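Local atomic coordinates of galectin (Ovis aries, PDB entry 6N44), a protein that probably binds carbohydrates, as a lectin of the galectin family with a galactose site on its beta-sandwich. Residues P36-F42 against L125-I131; M21-N27 against Q88-F94; V96-Y101 against F113-L119. Residues are numbered along the deposited sequence.

Contact 1 of 3, residues P36-F42 against L125-I131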
loop_
_atom_site.group_PDB
_atom_site.type_symbol
_atom_site.label_atom_id
_atom_site.label_comp_id
_atom_site.label_asym_id
_atom_site.label_seq_id
_atom_site.Cartn_x
_atom_site.Cartn_y
_atom_site.Cartn_z
ATOM N N PRO A 36 24.980 -0.427 -13.498
ATOM C CA PRO A 36 24.440 -0.670 -12.148
ATOM C C PRO A 36 23.243 -1.622 -12.161
ATOM O O PRO A 36 22.402 -1.583 -13.059
ATOM C CB PRO A 36 24.028 0.729 -11.688
ATOM C CG PRO A 36 23.709 1.463 -13.001
ATOM C CD PRO A 36 24.784 0.966 -13.938
ATOM N N GLU A 37 23.163 -2.472 -11.143
ATOM C CA GLU A 37 22.058 -3.406 -10.975
ATOM C C GLU A 37 21.261 -3.051 -9.728
ATOM O O GLU A 37 21.785 -2.462 -8.781
ATOM C CB GLU A 37 22.561 -4.850 -10.835
ATOM C CG GLU A 37 23.679 -5.216 -11.778
ATOM C CD GLU A 37 23.981 -6.715 -11.823
ATOM O OE1 GLU A 37 23.488 -7.468 -10.947
ATOM O OE2 GLU A 37 24.705 -7.150 -12.754
ATOM N N LEU A 38 19.994 -3.435 -9.737
ATOM C CA LEU A 38 19.107 -3.325 -8.591
ATOM C C LEU A 38 18.444 -4.678 -8.379
ATOM O O LEU A 38 18.000 -5.313 -9.340
ATOM C CB LEU A 38 18.049 -2.223 -8.831
ATOM C CG LEU A 38 16.828 -2.209 -7.916
ATOM C CD1 LEU A 38 17.245 -1.969 -6.455
ATOM C CD2 LEU A 38 15.861 -1.145 -8.404
ATOM N N GLN A 39 18.376 -5.128 -7.127
ATOM C CA GLN A 39 17.807 -6.438 -6.842
ATOM C C GLN A 39 17.007 -6.403 -5.548
ATOM O O GLN A 39 17.530 -5.982 -4.512
ATOM C CB GLN A 39 18.898 -7.512 -6.740
ATOM C CG GLN A 39 18.304 -8.891 -6.505
ATOM C CD GLN A 39 19.349 -9.960 -6.621
ATOM O OE1 GLN A 39 19.740 -10.327 -7.725
ATOM N NE2 GLN A 39 19.832 -10.443 -5.487
ATOM N N VAL A 40 15.750 -6.842 -5.604
ATOM C CA VAL A 40 14.877 -6.884 -4.426
ATOM C C VAL A 40 14.353 -8.302 -4.256
ATOM O O VAL A 40 13.697 -8.842 -5.157
ATOM C CB VAL A 40 13.700 -5.894 -4.515
ATOM C CG1 VAL A 40 12.835 -5.991 -3.248
ATOM C CG2 VAL A 40 14.193 -4.461 -4.712
ATOM N N ASP A 41 14.616 -8.893 -3.094
ATOM C CA ASP A 41 14.198 -10.255 -2.790
ATOM C C ASP A 41 13.128 -10.214 -1.710
ATOM O O ASP A 41 13.373 -9.719 -0.601
ATOM C CB ASP A 41 15.370 -11.128 -2.322
ATOM C CG ASP A 41 16.242 -11.616 -3.477
ATOM O OD1 ASP A 41 15.878 -11.354 -4.642
ATOM O OD2 ASP A 41 17.285 -12.275 -3.224
ATOM N N PHE A 42 11.958 -10.743 -2.036
ATOM C CA PHE A 42 10.985 -11.164 -1.033
ATOM C C PHE A 42 11.283 -12.636 -0.782
ATOM O O PHE A 42 10.823 -13.515 -1.517
ATOM C CB PHE A 42 9.561 -10.940 -1.525
ATOM C CG PHE A 42 9.182 -9.480 -1.691
ATOM C CD1 PHE A 42 9.640 -8.739 -2.768
ATOM C CD2 PHE A 42 8.355 -8.857 -0.765
ATOM C CE1 PHE A 42 9.268 -7.396 -2.920
ATOM C CE2 PHE A 42 7.998 -7.521 -0.906
ATOM C CZ PHE A 42 8.448 -6.793 -1.987
ATOM N N LEU A 125 12.841 -9.307 3.598
ATOM C CA LEU A 125 12.997 -8.387 2.483
ATOM C C LEU A 125 14.475 -8.019 2.362
ATOM O O LEU A 125 15.124 -7.716 3.363
ATOM C CB LEU A 125 12.140 -7.137 2.703
ATOM C CG LEU A 125 12.346 -6.015 1.672
ATOM C CD1 LEU A 125 11.771 -6.417 0.327
ATOM C CD2 LEU A 125 11.739 -4.691 2.150
ATOM N N ASP A 126 15.004 -8.072 1.145
ATOM C CA ASP A 126 16.429 -7.866 0.892
ATOM C C ASP A 126 16.540 -6.930 -0.297
ATOM O O ASP A 126 16.094 -7.271 -1.398
ATOM C CB ASP A 126 17.144 -9.208 0.614
ATOM C CG ASP A 126 18.654 -9.065 0.339
ATOM O OD1 ASP A 126 19.111 -8.113 -0.335
ATOM O OD2 ASP A 126 19.406 -9.955 0.769
ATOM N N VAL A 127 17.114 -5.751 -0.073
ATOM C CA VAL A 127 17.300 -4.748 -1.110
ATOM C C VAL A 127 18.796 -4.519 -1.263
ATOM O O VAL A 127 19.484 -4.225 -0.275
ATOM C CB VAL A 127 16.581 -3.430 -0.765
ATOM C CG1 VAL A 127 16.812 -2.389 -1.862
ATOM C CG2 VAL A 127 15.078 -3.672 -0.509
ATOM N N ARG A 128 19.292 -4.633 -2.495
ATOM C CA ARG A 128 20.721 -4.470 -2.750
ATOM C C ARG A 128 20.944 -4.057 -4.200
ATOM O O ARG A 128 20.023 -4.063 -5.024
ATOM C CB ARG A 128 21.486 -5.756 -2.450
ATOM C CG ARG A 128 21.115 -6.920 -3.348
ATOM C CD ARG A 128 21.973 -8.151 -3.001
ATOM N NE ARG A 128 21.665 -8.663 -1.666
ATOM C CZ ARG A 128 22.531 -9.313 -0.891
ATOM N NH1 ARG A 128 23.774 -9.534 -1.313
ATOM N NH2 ARG A 128 22.160 -9.735 0.315
ATOM N N GLY A 129 22.187 -3.713 -4.502
ATOM C CA GLY A 129 22.596 -3.412 -5.856
ATOM C C GLY A 129 23.603 -2.279 -5.888
ATOM O O GLY A 129 24.127 -1.834 -4.866
ATOM N N ASP A 130 23.885 -1.804 -7.096
ATOM C CA ASP A 130 24.737 -0.629 -7.273
ATOM C C ASP A 130 23.905 0.636 -7.062
ATOM O O ASP A 130 23.575 1.379 -7.990
ATOM C CB ASP A 130 25.381 -0.677 -8.649
ATOM C CG ASP A 130 26.085 -1.985 -8.882
ATOM O OD1 ASP A 130 27.135 -2.194 -8.230
ATOM O OD2 ASP A 130 25.571 -2.810 -9.671
ATOM N N ILE A 131 23.560 0.878 -5.793
ATOM C CA ILE A 131 22.606 1.924 -5.454
ATOM C C ILE A 131 23.040 2.651 -4.191
ATOM O O ILE A 131 23.727 2.094 -3.330
ATOM C CB ILE A 131 21.175 1.348 -5.266
ATOM C CG1 ILE A 131 21.157 0.302 -4.153
ATOM C CG2 ILE A 131 20.647 0.732 -6.556
ATOM C CD1 ILE A 131 19.751 -0.183 -3.791
HETATM O O HOH W 1 18.081 -8.633 -3.091
HETATM O O HOH W 2 19.565 -11.352 -1.886
#
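The strands of P36-F42 and L125-I131 run antiparallel, their axes 4.7 Å apart at 171°, and their facing backbone polar atoms pair in turn. D41 N gives to D126 O (2.8 Å) and D126 N to D41 O (2.9 Å); Q39 N gives to R128 O (2.9 Å) and R128 N to Q39 O (3.0 Å). Beyond G129, D130 N reaches E37 O (2.8 Å), but E37 N is taken by the carboxylate D130 OD2 (2.8 Å), where D130 centres an inverse gamma turn. R128 NE and NH2 salt-bridge D126 OD1 (2.9 Å) and OD2 (2.8 Å). D41 OD1 salt-bridges R55, a galactose-binding residue; water 2 can donate to D41 OD2 (2.8 Å) and, weakly, D126 OD2 (3.0 Å); E37 OE1 accepts from W57 NE1. On the other face L125 CD1 lies 4.0 Å from the F42 ring centroid, a CH-pi contact. Strands 10-13 and 52-59 flank the pair, and L38, V40, F42, L125 and V127 pack against strands 19-28 and 90-97 opposite.

Contact 2 of 3, residues M21-N27 against Q88-F94; sequences MVKIKAN and QPFELQF
Build M21-N27 and F90-F94 as antiparallel neighbouring strands, axes 4.7 Å apart at 160°. The hydrogen-bonded pairs V22-F94, I24-L92 and A26-F90 are each joined both ways, N to O 2.8 to 2.9 Å except A26 N to F90 O (3.2 Å), and carry the apolar face. The non-hydrogen-bonded pairs K23-Q93 and K25-E91 (CA-CA 4.6 and 4.7 Å) carry the polar one. F90, chi1 p and chi2 88°, brings CZ to 3.7 Å from A26 CB; I24 (m, t at 151°) puts CD1 4.0 Å from CE1 at the ring edge of F94 (m, 88°) and 4.2 Å from CD2 of L92 (t, p). K23 (t, t, m, t) and K25 (m, t, t, t) converge on the extended E91 (t, t), with K23 NZ 4.1 Å from E91 OE1, beyond salt-bridge range; water 3 joins K23 NZ, K25 NZ and E91 OE2 at 3.0, 2.7 and 3.0 Å, water 4 K23 NZ and E91 OE1 at 3.0 and 2.6 Å. Q93 (m, t, -70°) donates weakly from NE2 to SD of M21 (t, t, m; 3.4 Å) and more strongly to C19 O of the second subunit, whose M21 packs on this M21. These neighbouring strands belong to one sheet of the galectin beta-sandwich, apolar inward, polar outward, reaching the dimer interface.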
loop_
_atom_site.group_PDB
_atom_site.type_symbol
_atom_site.label_atom_id
_atom_site.label_comp_id
_atom_site.label_asym_id
_atom_site.label_seq_id
_atom_site.Cartn_x
_atom_site.Cartn_y
_atom_site.Cartn_z
ATOM N N MET A 21 2.380 -2.794 1.428
ATOM C CA MET A 21 3.160 -1.922 0.562
ATOM C C MET A 21 4.596 -1.825 1.044
ATOM O O MET A 21 4.843 -1.667 2.244
ATOM C CB MET A 21 2.581 -0.523 0.487
ATOM C CG MET A 21 3.374 0.368 -0.475
ATOM S SD MET A 21 2.715 2.033 -0.492
ATOM C CE MET A 21 1.016 1.668 -0.891
ATOM N N VAL A 22 5.527 -1.933 0.095
ATOM C CA VAL A 22 6.938 -1.618 0.279
ATOM C C VAL A 22 7.246 -0.406 -0.585
ATOM O O VAL A 22 6.914 -0.394 -1.779
ATOM C CB VAL A 22 7.846 -2.791 -0.133
ATOM C CG1 VAL A 22 9.337 -2.407 0.052
ATOM C CG2 VAL A 22 7.486 -4.074 0.632
ATOM N N LYS A 23 7.881 0.607 0.001
ATOM C CA LYS A 23 8.301 1.788 -0.743
ATOM C C LYS A 23 9.793 1.995 -0.545
ATOM O O LYS A 23 10.239 2.253 0.576
ATOM C CB LYS A 23 7.548 3.041 -0.307
ATOM C CG LYS A 23 7.925 4.239 -1.176
ATOM C CD LYS A 23 7.316 5.534 -0.704
ATOM C CE LYS A 23 5.801 5.435 -0.606
ATOM N NZ LYS A 23 5.201 6.806 -0.422
ATOM N N ILE A 24 10.545 1.909 -1.638
ATOM C CA ILE A 24 12.002 2.045 -1.649
ATOM C C ILE A 24 12.355 3.331 -2.375
ATOM O O ILE A 24 11.855 3.584 -3.478
ATOM C CB ILE A 24 12.667 0.849 -2.353
ATOM C CG1 ILE A 24 12.452 -0.431 -1.545
ATOM C CG2 ILE A 24 14.158 1.134 -2.632
ATOM C CD1 ILE A 24 12.415 -1.682 -2.405
ATOM N N LYS A 25 13.229 4.134 -1.777
ATOM C CA LYS A 25 13.756 5.323 -2.441
ATOM C C LYS A 25 15.264 5.159 -2.571
ATOM O O LYS A 25 15.956 4.966 -1.564
ATOM C CB LYS A 25 13.400 6.593 -1.671
ATOM C CG LYS A 25 11.882 6.844 -1.630
ATOM C CD LYS A 25 11.526 8.127 -0.923
ATOM C CE LYS A 25 10.033 8.367 -1.037
ATOM N NZ LYS A 25 9.525 9.420 -0.118
ATOM N N ALA A 26 15.766 5.220 -3.808
ATOM C CA ALA A 26 17.173 4.937 -4.078
ATOM C C ALA A 26 17.613 5.661 -5.346
ATOM O O ALA A 26 16.810 6.294 -6.039
ATOM C CB ALA A 26 17.414 3.426 -4.202
ATOM N N ASN A 27 18.907 5.541 -5.654
ATOM C CA ASN A 27 19.495 6.128 -6.850
ATOM C C ASN A 27 20.608 5.213 -7.343
ATOM O O ASN A 27 21.444 4.779 -6.543
ATOM C CB ASN A 27 20.056 7.519 -6.551
ATOM C CG ASN A 27 20.397 8.293 -7.804
ATOM O OD1 ASN A 27 20.438 7.735 -8.913
ATOM N ND2 ASN A 27 20.644 9.591 -7.641
ATOM N N GLN A 88 19.113 9.649 -11.668
ATOM C CA GLN A 88 17.961 10.302 -11.063
ATOM C C GLN A 88 17.459 9.452 -9.906
ATOM O O GLN A 88 17.341 8.233 -10.054
ATOM C CB GLN A 88 16.831 10.482 -12.080
ATOM C CG GLN A 88 17.151 11.412 -13.230
ATOM C CD GLN A 88 17.313 12.849 -12.771
ATOM O OE1 GLN A 88 16.374 13.453 -12.243
ATOM N NE2 GLN A 88 18.510 13.403 -12.961
ATOM N N PRO A 89 17.167 10.041 -8.753
ATOM C CA PRO A 89 16.545 9.258 -7.681
ATOM C C PRO A 89 15.174 8.768 -8.118
ATOM O O PRO A 89 14.448 9.457 -8.840
ATOM C CB PRO A 89 16.456 10.250 -6.516
ATOM C CG PRO A 89 17.546 11.263 -6.816
ATOM C CD PRO A 89 17.504 11.405 -8.320
ATOM N N PHE A 90 14.842 7.550 -7.710
ATOM C CA PHE A 90 13.576 6.933 -8.076
ATOM C C PHE A 90 12.869 6.436 -6.825
ATOM O O PHE A 90 13.480 6.213 -5.768
ATOM C CB PHE A 90 13.774 5.777 -9.082
ATOM C CG PHE A 90 14.697 4.668 -8.589
ATOM C CD1 PHE A 90 14.201 3.595 -7.846
ATOM C CD2 PHE A 90 16.054 4.690 -8.885
ATOM C CE1 PHE A 90 15.053 2.567 -7.392
ATOM C CE2 PHE A 90 16.916 3.662 -8.425
ATOM C CZ PHE A 90 16.414 2.604 -7.689
ATOM N N GLU A 91 11.564 6.266 -6.967
ATOM C CA GLU A 91 10.730 5.625 -5.967
ATOM C C GLU A 91 10.174 4.331 -6.542
ATOM O O GLU A 91 9.397 4.356 -7.503
ATOM C CB GLU A 91 9.592 6.547 -5.539
ATOM C CG GLU A 91 8.653 5.887 -4.579
ATOM C CD GLU A 91 7.520 6.815 -4.185
ATOM O OE1 GLU A 91 6.352 6.385 -4.285
ATOM O OE2 GLU A 91 7.809 7.975 -3.804
ATOM N N LEU A 92 10.564 3.211 -5.951
ATOM C CA LEU A 92 10.124 1.891 -6.369
ATOM C C LEU A 92 9.145 1.357 -5.328
ATOM O O LEU A 92 9.483 1.271 -4.138
ATOM C CB LEU A 92 11.325 0.964 -6.541
ATOM C CG LEU A 92 11.082 -0.539 -6.668
ATOM C CD1 LEU A 92 10.306 -0.892 -7.950
ATOM C CD2 LEU A 92 12.419 -1.257 -6.625
ATOM N N GLN A 93 7.937 1.004 -5.772
ATOM C CA GLN A 93 6.897 0.485 -4.887
ATOM C C GLN A 93 6.509 -0.932 -5.272
ATOM O O GLN A 93 6.256 -1.210 -6.452
ATOM C CB GLN A 93 5.636 1.350 -4.934
ATOM C CG GLN A 93 5.723 2.668 -4.211
ATOM C CD GLN A 93 4.470 3.480 -4.454
ATOM O OE1 GLN A 93 4.242 3.965 -5.572
ATOM N NE2 GLN A 93 3.616 3.582 -3.427
ATOM N N PHE A 94 6.393 -1.803 -4.268
ATOM C CA PHE A 94 5.785 -3.114 -4.432
ATOM C C PHE A 94 4.501 -3.150 -3.629
ATOM O O PHE A 94 4.496 -2.850 -2.431
ATOM C CB PHE A 94 6.714 -4.254 -3.974
ATOM C CG PHE A 94 7.988 -4.351 -4.756
ATOM C CD1 PHE A 94 9.107 -3.624 -4.373
ATOM C CD2 PHE A 94 8.069 -5.162 -5.871
ATOM C CE1 PHE A 94 10.305 -3.705 -5.087
ATOM C CE2 PHE A 94 9.259 -5.256 -6.601
ATOM C CZ PHE A 94 10.385 -4.525 -6.203
HETATM O O HOH W 3 7.025 9.106 -1.193
HETATM O O HOH W 4 4.503 7.730 -3.140
#

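Contact 3 of 3, residues V96-Y101 against F113-L119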
loop_
_atom_site.group_PDB
_atom_site.type_symbol
_atom_site.label_atom_id
_atom_site.label_comp_id
_atom_site.label_asym_id
_atom_site.label_seq_id
_atom_site.Cartn_x
_atom_site.Cartn_y
_atom_site.Cartn_z
ATOM N N VAL A 96 1.680 -5.746 -2.445
ATOM C CA VAL A 96 1.340 -7.158 -2.306
ATOM C C VAL A 96 -0.180 -7.282 -2.190
ATOM O O VAL A 96 -0.798 -6.735 -1.269
ATOM C CB VAL A 96 2.050 -7.800 -1.101
ATOM C CG1 VAL A 96 1.846 -9.297 -1.113
ATOM C CG2 VAL A 96 3.543 -7.466 -1.119
ATOM N N LEU A 97 -0.783 -7.972 -3.143
ATOM C CA LEU A 97 -2.213 -8.257 -3.141
ATOM C C LEU A 97 -2.428 -9.759 -3.047
ATOM O O LEU A 97 -1.481 -10.540 -3.088
ATOM C CB LEU A 97 -2.901 -7.711 -4.395
ATOM C CG LEU A 97 -2.921 -6.197 -4.688
ATOM C CD1 LEU A 97 -2.799 -5.330 -3.436
ATOM C CD2 LEU A 97 -1.976 -5.735 -5.772
ATOM N N GLU A 98 -3.701 -10.162 -2.975
ATOM C CA GLU A 98 -4.023 -11.585 -2.888
ATOM C C GLU A 98 -3.501 -12.357 -4.101
ATOM O O GLU A 98 -3.046 -13.497 -3.976
ATOM C CB GLU A 98 -5.539 -11.765 -2.726
ATOM C CG GLU A 98 -6.095 -13.122 -3.099
ATOM C CD GLU A 98 -6.372 -13.246 -4.580
ATOM O OE1 GLU A 98 -6.893 -12.273 -5.177
ATOM O OE2 GLU A 98 -6.021 -14.302 -5.148
ATOM N N ASN A 99 -3.556 -11.756 -5.284
ATOM C CA ASN A 99 -3.250 -12.487 -6.502
ATOM C C ASN A 99 -1.847 -12.238 -7.038
ATOM O O ASN A 99 -1.305 -13.107 -7.723
ATOM C CB ASN A 99 -4.271 -12.145 -7.592
ATOM C CG ASN A 99 -4.460 -10.641 -7.778
ATOM O OD1 ASN A 99 -4.463 -9.870 -6.811
ATOM N ND2 ASN A 99 -4.633 -10.218 -9.025
ATOM N N GLU A 100 -1.231 -11.098 -6.739
ATOM C CA GLU A 100 0.020 -10.744 -7.403
ATOM C C GLU A 100 0.729 -9.665 -6.600
ATOM O O GLU A 100 0.135 -9.023 -5.725
ATOM C CB GLU A 100 -0.244 -10.244 -8.827
ATOM C CG GLU A 100 -1.099 -8.977 -8.813
ATOM C CD GLU A 100 -1.695 -8.604 -10.165
ATOM O OE1 GLU A 100 -2.327 -7.534 -10.243
ATOM O OE2 GLU A 100 -1.561 -9.371 -11.136
ATOM N N TYR A 101 2.010 -9.479 -6.904
ATOM C CA TYR A 101 2.688 -8.224 -6.603
ATOM C C TYR A 101 2.460 -7.267 -7.756
ATOM O O TYR A 101 2.524 -7.670 -8.922
ATOM C CB TYR A 101 4.197 -8.407 -6.433
ATOM C CG TYR A 101 4.619 -9.436 -5.422
ATOM C CD1 TYR A 101 4.693 -10.781 -5.763
ATOM C CD2 TYR A 101 4.980 -9.057 -4.136
ATOM C CE1 TYR A 101 5.094 -11.730 -4.835
ATOM C CE2 TYR A 101 5.388 -9.993 -3.210
ATOM C CZ TYR A 101 5.445 -11.329 -3.563
ATOM O OH TYR A 101 5.838 -12.264 -2.622
ATOM N N PHE A 113 3.474 -9.460 -10.960
ATOM C CA PHE A 113 4.024 -10.807 -10.802
ATOM C C PHE A 113 3.028 -11.646 -10.012
ATOM O O PHE A 113 2.866 -11.436 -8.805
ATOM C CB PHE A 113 5.380 -10.763 -10.085
ATOM C CG PHE A 113 6.103 -12.079 -10.047
ATOM C CD1 PHE A 113 6.870 -12.493 -11.129
ATOM C CD2 PHE A 113 6.037 -12.903 -8.925
ATOM C CE1 PHE A 113 7.554 -13.710 -11.105
ATOM C CE2 PHE A 113 6.725 -14.123 -8.899
ATOM C CZ PHE A 113 7.485 -14.519 -9.998
ATOM N N ALA A 114 2.380 -12.598 -10.685
ATOM C CA ALA A 114 1.461 -13.519 -10.022
ATOM C C ALA A 114 2.177 -14.360 -8.968
ATOM O O ALA A 114 3.292 -14.834 -9.184
ATOM C CB ALA A 114 0.815 -14.436 -11.066
ATOM N N HIS A 115 1.530 -14.559 -7.821
ATOM C CA HIS A 115 2.169 -15.325 -6.761
ATOM C C HIS A 115 2.435 -16.749 -7.238
ATOM O O HIS A 115 1.591 -17.377 -7.883
ATOM C CB HIS A 115 1.302 -15.350 -5.493
ATOM C CG HIS A 115 1.192 -14.022 -4.810
ATOM N ND1 HIS A 115 2.265 -13.408 -4.200
ATOM C CD2 HIS A 115 0.136 -13.184 -4.651
ATOM C CE1 HIS A 115 1.876 -12.248 -3.696
ATOM N NE2 HIS A 115 0.589 -12.088 -3.960
ATOM N N ARG A 116 3.621 -17.251 -6.926
ATOM C CA ARG A 116 3.984 -18.625 -7.238
ATOM C C ARG A 116 4.162 -19.470 -5.995
ATOM O O ARG A 116 3.799 -20.644 -5.991
ATOM C CB ARG A 116 5.265 -18.657 -8.073
ATOM C CG ARG A 116 5.122 -18.046 -9.450
ATOM C CD ARG A 116 6.407 -18.247 -10.223
ATOM N NE ARG A 116 6.538 -17.354 -11.365
ATOM C CZ ARG A 116 7.587 -17.359 -12.180
ATOM N NH1 ARG A 116 8.572 -18.225 -11.974
ATOM N NH2 ARG A 116 7.656 -16.506 -13.193
ATOM N N LEU A 117 4.705 -18.883 -4.949
ATOM C CA LEU A 117 4.743 -19.386 -3.596
ATOM C C LEU A 117 3.870 -18.499 -2.719
ATOM O O LEU A 117 3.696 -17.315 -3.023
ATOM C CB LEU A 117 6.180 -19.404 -3.057
ATOM C CG LEU A 117 7.067 -20.460 -3.711
ATOM C CD1 LEU A 117 8.521 -20.313 -3.292
ATOM C CD2 LEU A 117 6.522 -21.838 -3.328
ATOM N N PRO A 118 3.307 -19.031 -1.633
ATOM C CA PRO A 118 2.398 -18.223 -0.802
ATOM C C PRO A 118 3.069 -16.964 -0.264
ATOM O O PRO A 118 4.208 -16.994 0.217
ATOM C CB PRO A 118 2.018 -19.181 0.337
ATOM C CG PRO A 118 2.289 -20.576 -0.225
ATOM C CD PRO A 118 3.493 -20.393 -1.092
ATOM N N LEU A 119 2.338 -15.846 -0.322
ATOM C CA LEU A 119 2.903 -14.605 0.190
ATOM C C LEU A 119 3.159 -14.717 1.683
ATOM O O LEU A 119 4.052 -14.045 2.213
ATOM C CB LEU A 119 1.982 -13.418 -0.141
ATOM C CG LEU A 119 0.569 -13.396 0.458
ATOM C CD1 LEU A 119 0.595 -12.727 1.828
ATOM C CD2 LEU A 119 -0.401 -12.684 -0.476
HETATM O O HOH W 5 4.463 -14.586 -3.486
#
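H115 sets its imidazole obliquely against the Y101 ring, with centroids 4.6 Å apart and planes at 58°; H115 CE1 lies over a face of the tyrosine. The imidazole is tied at both nitrogens: H115 NE2 donates to L97 O at 2.7 Å, and H115 ND1 is 2.6 Å from water 5, which also bonds Y101 OH (2.8 Å) and donates to L117 O (2.9 Å). The backbone pairing here is the open end of the hairpin of strands 100-105 and 108-114 in the galectin sandwich: Y101 and F113 form an antiparallel hydrogen-bonded pair, with Y101 N to F113 O and F113 N to Y101 O both 2.9 Å. E100 and A114 follow as a non-hydrogen-bonded pair, CA-CA 4.1 Å. Past the end of strand 108-114, H115 N still reaches N99 O (3.2 Å), in the turn that L97 N closes on E100 O (2.9 Å). F54 stacks with both Y101 and F113. At the imidazole edge V96 CG1 packs 4.1 Å from L119 CD2.

Overall arrangement
Contacts 1 and 2 come from the two facing sheets of the sandwich and meet in its core, where F42 CZ comes within 3.7 Å of F94 CB. Contact 3 lies farther out, its centre about 14 Å from the chain centre against 6 and 9 Å; it shares strand 90-97 with contact 2 and touches contact 1 through F42 and Y101. Chemistry follows position: the outward face of contact 1 carries charges bound directly to one another and to R55 of the galactose site, that of contact 2 bridges its charges through water and meets the second subunit, which contact 3 also touches through L97, and contact 3 adds to its short strand pairing a histidine, bonded to a carbonyl, and one water.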